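PDB 7K3P: UDP-glucose 4-epimerase from Campylobacter jejuni subsp. jejuni serotype O:2, which probably interconverts UDP-glucose and UDP-galactose, and their N-acetylated counterparts, by inverting carbon 4 of the sugar with bound NAD as the redox cofactor. Local coordinates for residues 212-215 / 216-220; 80-83 / 84-88. The protein carries 2 engineered substitutions. One frame throughout, in Å; residues are numbered along the deposited sequence.

Overall arrangement
Contact 1 lies within helix 212-220, while contact 2 runs from helix 76-86 into the loop after it; these different helices have different neighbours, and the contact centres are 42 Å apart on opposite sides of the chain's centre. Contact 2 (80-83 with 84-88) covers the C-terminal half of its helix and the exit, packed against the parallel Rossmann sheet on strands 18-22 and 67-69. It is partly buried: aromatic rings inward, Lys80, Glu84 and Arg85 outward, and Glu86 the exception, salt-bridged to the sheet. Contact 1 (212-215 with 216-220) is buried throughout. There, small and apolar residues meet neighbouring helices, and two charged side chains bond to partners elsewhere in the chain. Neither contact touches the other subunit.

Contact 1. Residues 212-215 / 216-220; sequences LIKV and AAECA
The carboxylate of Glu218 is the flat side-chain group here, and Lys214 covers one of its faces. Lys214 CG stands above that face, 4.2 Å from Glu218 CD, and Lys214 O lies on the same side. The two side chains cross at a slant, with Lys214 CE 3.6 Å from Glu218 OE2. The two carboxylate oxygens are bound elsewhere: OE1 in a salt bridge with Arg224, OE2 in a hydrogen bond with Thr201. The charges of Lys214 and Glu218 do not meet directly, Lys214 NZ stopping 4.7 Å from Glu218 OE2; NZ instead forms a salt bridge with Glu341 and a hydrogen bond to Ala196 O. Torsions explain the overlap: Lys214 has CG trans to its amide nitrogen (chi1 -179°) and then bends at chi2, whereas Glu218 runs extended beyond CG. With CG opposite its own carbonyl carbon, Glu218 brings that methylene to 3.3 Å from Lys214 O.

Four i to i+4 backbone bonds cross between the segments, and a fifth, Ala220 N to Ala216 O, continues the series. They define this as regular alpha helix, the helix 212-220 of a UDP-sugar epimerase of the NAD-dependent epimerase/dehydratase family. Glu218 N donates to Lys214 O at 2.8 Å, and Cys219 N to Val215 O at 2.9 Å. Along the flank facing strand 226-230, Val215 CG1 and Cys219 SG make a loose apolar contact at 4.4 Å, and both side chains, with Ala216, touch Leu227. On other flanks Leu212 and Ala220 meet helix 280-291, while Ile213 and Ala217 pack on helix 330-343. The methyl of Ala217 lies close to its own helix, CB being 3.3 Å from Ile213 O, and Glu341 touches this alanine as well as bonding to Lys214.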
loop_
_atom_site.group_PDB
_atom_site.type_symbol
_atom_site.label_atom_id
_atom_site.label_comp_id
_atom_site.label_asym_id
_atom_site.label_seq_id
_atom_site.Cartn_x
_atom_site.Cartn_y
_atom_site.Cartn_z
ATOM N N LEU A 212 18.020 -9.738 -19.468
ATOM C CA LEU A 212 19.018 -10.238 -20.429
ATOM C C LEU A 212 19.014 -11.761 -20.639
ATOM O O LEU A 212 19.077 -12.238 -21.773
ATOM C CB LEU A 212 20.418 -9.772 -20.035
ATOM C CG LEU A 212 21.560 -10.546 -20.708
ATOM C CD1 LEU A 212 21.635 -10.249 -22.197
ATOM C CD2 LEU A 212 22.885 -10.257 -20.032
ATOM N N ILE A 213 18.944 -12.524 -19.554
ATOM C CA ILE A 213 18.905 -13.981 -19.689
ATOM C C ILE A 213 17.630 -14.459 -20.400
ATOM O O ILE A 213 17.683 -15.356 -21.249
ATOM C CB ILE A 213 19.065 -14.684 -18.342
ATOM C CG1 ILE A 213 20.409 -14.309 -17.723
ATOM C CG2 ILE A 213 18.985 -16.188 -18.517
ATOM C CD1 ILE A 213 21.039 -15.425 -16.898
ATOM N N LYS A 214 16.492 -13.858 -20.061
ATOM C CA LYS A 214 15.235 -14.207 -20.724
ATOM C C LYS A 214 15.334 -13.935 -22.234
ATOM O O LYS A 214 14.996 -14.790 -23.053
ATOM C CB LYS A 214 14.060 -13.446 -20.096
ATOM C CG LYS A 214 12.687 -13.762 -20.701
ATOM C CD LYS A 214 12.284 -15.219 -20.478
ATOM C CE LYS A 214 10.820 -15.460 -20.851
ATOM N NZ LYS A 214 10.428 -16.888 -20.632
ATOM N N VAL A 215 15.827 -12.754 -22.594
ATOM C CA VAL A 215 15.993 -12.385 -24.001
ATOM C C VAL A 215 16.960 -13.335 -24.723
ATOM O O VAL A 215 16.689 -13.802 -25.834
ATOM C CB VAL A 215 16.502 -10.931 -24.129
ATOM C CG1 VAL A 215 16.961 -10.636 -25.549
ATOM C CG2 VAL A 215 15.430 -9.955 -23.697
ATOM N N ALA A 216 18.088 -13.615 -24.084
ATOM C CA ALA A 216 19.067 -14.542 -24.643
ATOM C C ALA A 216 18.435 -15.920 -24.879
ATOM O O ALA A 216 18.629 -16.525 -25.928
ATOM C CB ALA A 216 20.275 -14.652 -23.727
ATOM N N ALA A 217 17.684 -16.402 -23.893
ATOM C CA ALA A 217 16.961 -17.667 -23.998
ATOM C C ALA A 217 15.921 -17.642 -25.124
ATOM O O ALA A 217 15.779 -18.623 -25.882
ATOM C CB ALA A 217 16.298 -18.019 -22.660
ATOM N N GLU A 218 15.194 -16.529 -25.235
ATOM C CA GLU A 218 14.184 -16.378 -26.289
ATOM C C GLU A 218 14.811 -16.431 -27.690
ATOM O O GLU A 218 14.244 -17.031 -28.608
ATOM C CB GLU A 218 13.368 -15.085 -26.100
ATOM C CG GLU A 218 12.348 -15.115 -24.947
ATOM C CD GLU A 218 11.649 -13.769 -24.739
ATOM O OE1 GLU A 218 12.145 -12.745 -25.265
ATOM O OE2 GLU A 218 10.610 -13.729 -24.046
ATOM N N CYS A 219 15.975 -15.802 -27.849
ATOM C CA CYS A 219 16.703 -15.835 -29.124
ATOM C C CYS A 219 17.193 -17.247 -29.441
ATOM O O CYS A 219 17.057 -17.726 -30.562
ATOM C CB CYS A 219 17.906 -14.883 -29.100
ATOM S SG CYS A 219 17.492 -13.124 -29.133
ATOM N N ALA A 220 17.782 -17.890 -28.437
ATOM C CA ALA A 220 18.321 -19.236 -28.589
ATOM C C ALA A 220 17.222 -20.240 -28.914
ATOM O O ALA A 220 17.476 -21.254 -29.561
ATOM C CB ALA A 220 19.068 -19.655 -27.335
#

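Contact 2. Residues 80-83 / 84-88; sequences KALF and EREKF
Phe88 presents its edge to the face of Phe83 in a T-shaped pair, with centroids 5.0 Å apart and planes at 73°. Phe88 CD2 stands over the centre of the Phe83 ring, and Phe88 CE2 comes within 3.8 Å of Phe83 CD1. Leu82 CG adds an apolar touch at the rim of Phe88, 4.2 Å from CZ. Across the outer surface, Arg85 is bent at chi3 (-41°); Leu82 CA lies against the rim of one guanidinium face, and Arg85 NH2 is 3.7 Å from Leu82 CD1.

Phe83 O accepts a hydrogen bond from Lys87 N at 3.1 Å, from 38° out of the carbonyl plane, and another from a water at 2.8 Å. That water accepts a hydrogen bond from Phe88 N, bridging the helix end. The positive phi of Lys87 ends the helix, and the chain turns so that the Phe88 edge meets the Phe83 face, with Glu86 CB over one face of Phe88, toward its rim. Farther out, helix 107-127 and Leu20 of strand 18-22 meet Phe83. Helix 76-86 connects strand 67-69 to strand 90-93, the crossover step of the Rossmann sheet. Glu86 forms salt bridges with Lys18 and Lys67, which probably favour its ionised form; charge thus joins the helix end to the sheet, with the edge-to-face aromatic pair packed beside it.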
loop_
_atom_site.group_PDB
_atom_site.type_symbol
_atom_site.label_atom_id
_atom_site.label_comp_id
_atom_site.label_asym_id
_atom_site.label_seq_id
_atom_site.Cartn_x
_atom_site.Cartn_y
_atom_site.Cartn_z
ATOM N N LYS A 80 -9.174 -17.882 5.719
ATOM C CA LYS A 80 -9.316 -17.865 7.160
ATOM C C LYS A 80 -9.615 -19.274 7.668
ATOM O O LYS A 80 -9.004 -19.742 8.637
ATOM C CB LYS A 80 -10.425 -16.906 7.575
ATOM C CG LYS A 80 -10.736 -16.950 9.060
ATOM C CD LYS A 80 -11.838 -15.955 9.431
ATOM C CE LYS A 80 -12.242 -16.104 10.888
ATOM N NZ LYS A 80 -13.112 -14.972 11.350
ATOM N N ALA A 81 -10.536 -19.960 6.995
ATOM C CA ALA A 81 -10.955 -21.285 7.453
ATOM C C ALA A 81 -9.824 -22.309 7.309
ATOM O O ALA A 81 -9.627 -23.145 8.191
ATOM C CB ALA A 81 -12.202 -21.744 6.701
ATOM N N LEU A 82 -9.090 -22.252 6.198
ATOM C CA LEU A 82 -7.938 -23.146 6.020
ATOM C C LEU A 82 -6.952 -22.955 7.179
ATOM O O LEU A 82 -6.513 -23.926 7.810
ATOM C CB LEU A 82 -7.251 -22.899 4.676
ATOM C CG LEU A 82 -5.933 -23.626 4.407
ATOM C CD1 LEU A 82 -6.150 -25.136 4.234
ATOM C CD2 LEU A 82 -5.232 -23.045 3.180
ATOM N N PHE A 83 -6.646 -21.701 7.487
ATOM C CA PHE A 83 -5.735 -21.370 8.588
ATOM C C PHE A 83 -6.260 -21.741 9.981
ATOM O O PHE A 83 -5.479 -22.158 10.848
ATOM C CB PHE A 83 -5.362 -19.887 8.547
ATOM C CG PHE A 83 -4.302 -19.563 7.519
ATOM C CD1 PHE A 83 -4.477 -19.920 6.188
ATOM C CD2 PHE A 83 -3.128 -18.915 7.891
ATOM C CE1 PHE A 83 -3.502 -19.641 5.237
ATOM C CE2 PHE A 83 -2.150 -18.624 6.936
ATOM C CZ PHE A 83 -2.337 -18.991 5.618
ATOM N N GLU A 84 -7.563 -21.572 10.220
ATOM C CA GLU A 84 -8.137 -22.042 11.491
ATOM C C GLU A 84 -8.005 -23.562 11.640
ATOM O O GLU A 84 -7.709 -24.065 12.729
ATOM C CB GLU A 84 -9.613 -21.651 11.628
ATOM C CG GLU A 84 -9.836 -20.183 11.882
ATOM C CD GLU A 84 -9.390 -19.753 13.270
ATOM O OE1 GLU A 84 -9.466 -18.531 13.558
ATOM O OE2 GLU A 84 -8.980 -20.634 14.063
ATOM N N ARG A 85 -8.227 -24.287 10.549
ATOM C CA ARG A 85 -8.217 -25.746 10.594
ATOM C C ARG A 85 -6.803 -26.299 10.699
ATOM O O ARG A 85 -6.550 -27.194 11.498
ATOM C CB ARG A 85 -8.904 -26.354 9.365
ATOM C CG ARG A 85 -10.430 -26.142 9.314
ATOM C CD ARG A 85 -11.052 -27.009 8.235
ATOM N NE ARG A 85 -10.235 -27.035 7.018
ATOM C CZ ARG A 85 -10.361 -26.178 6.006
ATOM N NH1 ARG A 85 -11.284 -25.217 6.054
ATOM N NH2 ARG A 85 -9.562 -26.277 4.945
ATOM N N GLU A 86 -5.884 -25.766 9.894
ATOM C CA GLU A 86 -4.547 -26.349 9.790
ATOM C C GLU A 86 -3.555 -25.879 10.855
ATOM O O GLU A 86 -2.639 -26.621 11.216
ATOM C CB GLU A 86 -3.975 -26.114 8.395
ATOM C CG GLU A 86 -4.725 -26.847 7.290
ATOM C CD GLU A 86 -4.581 -28.363 7.372
ATOM O OE1 GLU A 86 -3.617 -28.857 8.009
ATOM O OE2 GLU A 86 -5.441 -29.055 6.795
ATOM N N LYS A 87 -3.722 -24.655 11.344
ATOM C CA LYS A 87 -2.836 -24.106 12.371
ATOM C C LYS A 87 -1.346 -24.172 11.956
ATOM O O LYS A 87 -0.540 -24.884 12.572
ATOM C CB LYS A 87 -3.050 -24.824 13.706
ATOM C CG LYS A 87 -4.490 -24.751 14.245
ATOM C CD LYS A 87 -5.012 -23.323 14.386
ATOM C CE LYS A 87 -4.273 -22.535 15.456
ATOM N NZ LYS A 87 -5.033 -21.297 15.826
ATOM N N PHE A 88 -0.988 -23.430 10.909
ATOM C CA PHE A 88 0.382 -23.467 10.403
ATOM C C PHE A 88 1.362 -22.832 11.377
ATOM O O PHE A 88 0.999 -21.937 12.160
ATOM C CB PHE A 88 0.478 -22.758 9.049
ATOM C CG PHE A 88 -0.444 -23.311 8.013
ATOM C CD1 PHE A 88 -0.199 -24.546 7.431
ATOM C CD2 PHE A 88 -1.559 -22.591 7.617
ATOM C CE1 PHE A 88 -1.048 -25.058 6.473
ATOM C CE2 PHE A 88 -2.406 -23.085 6.667
ATOM C CZ PHE A 88 -2.158 -24.321 6.084
HETATM O O HOH W 1 -2.841 -21.361 10.529
#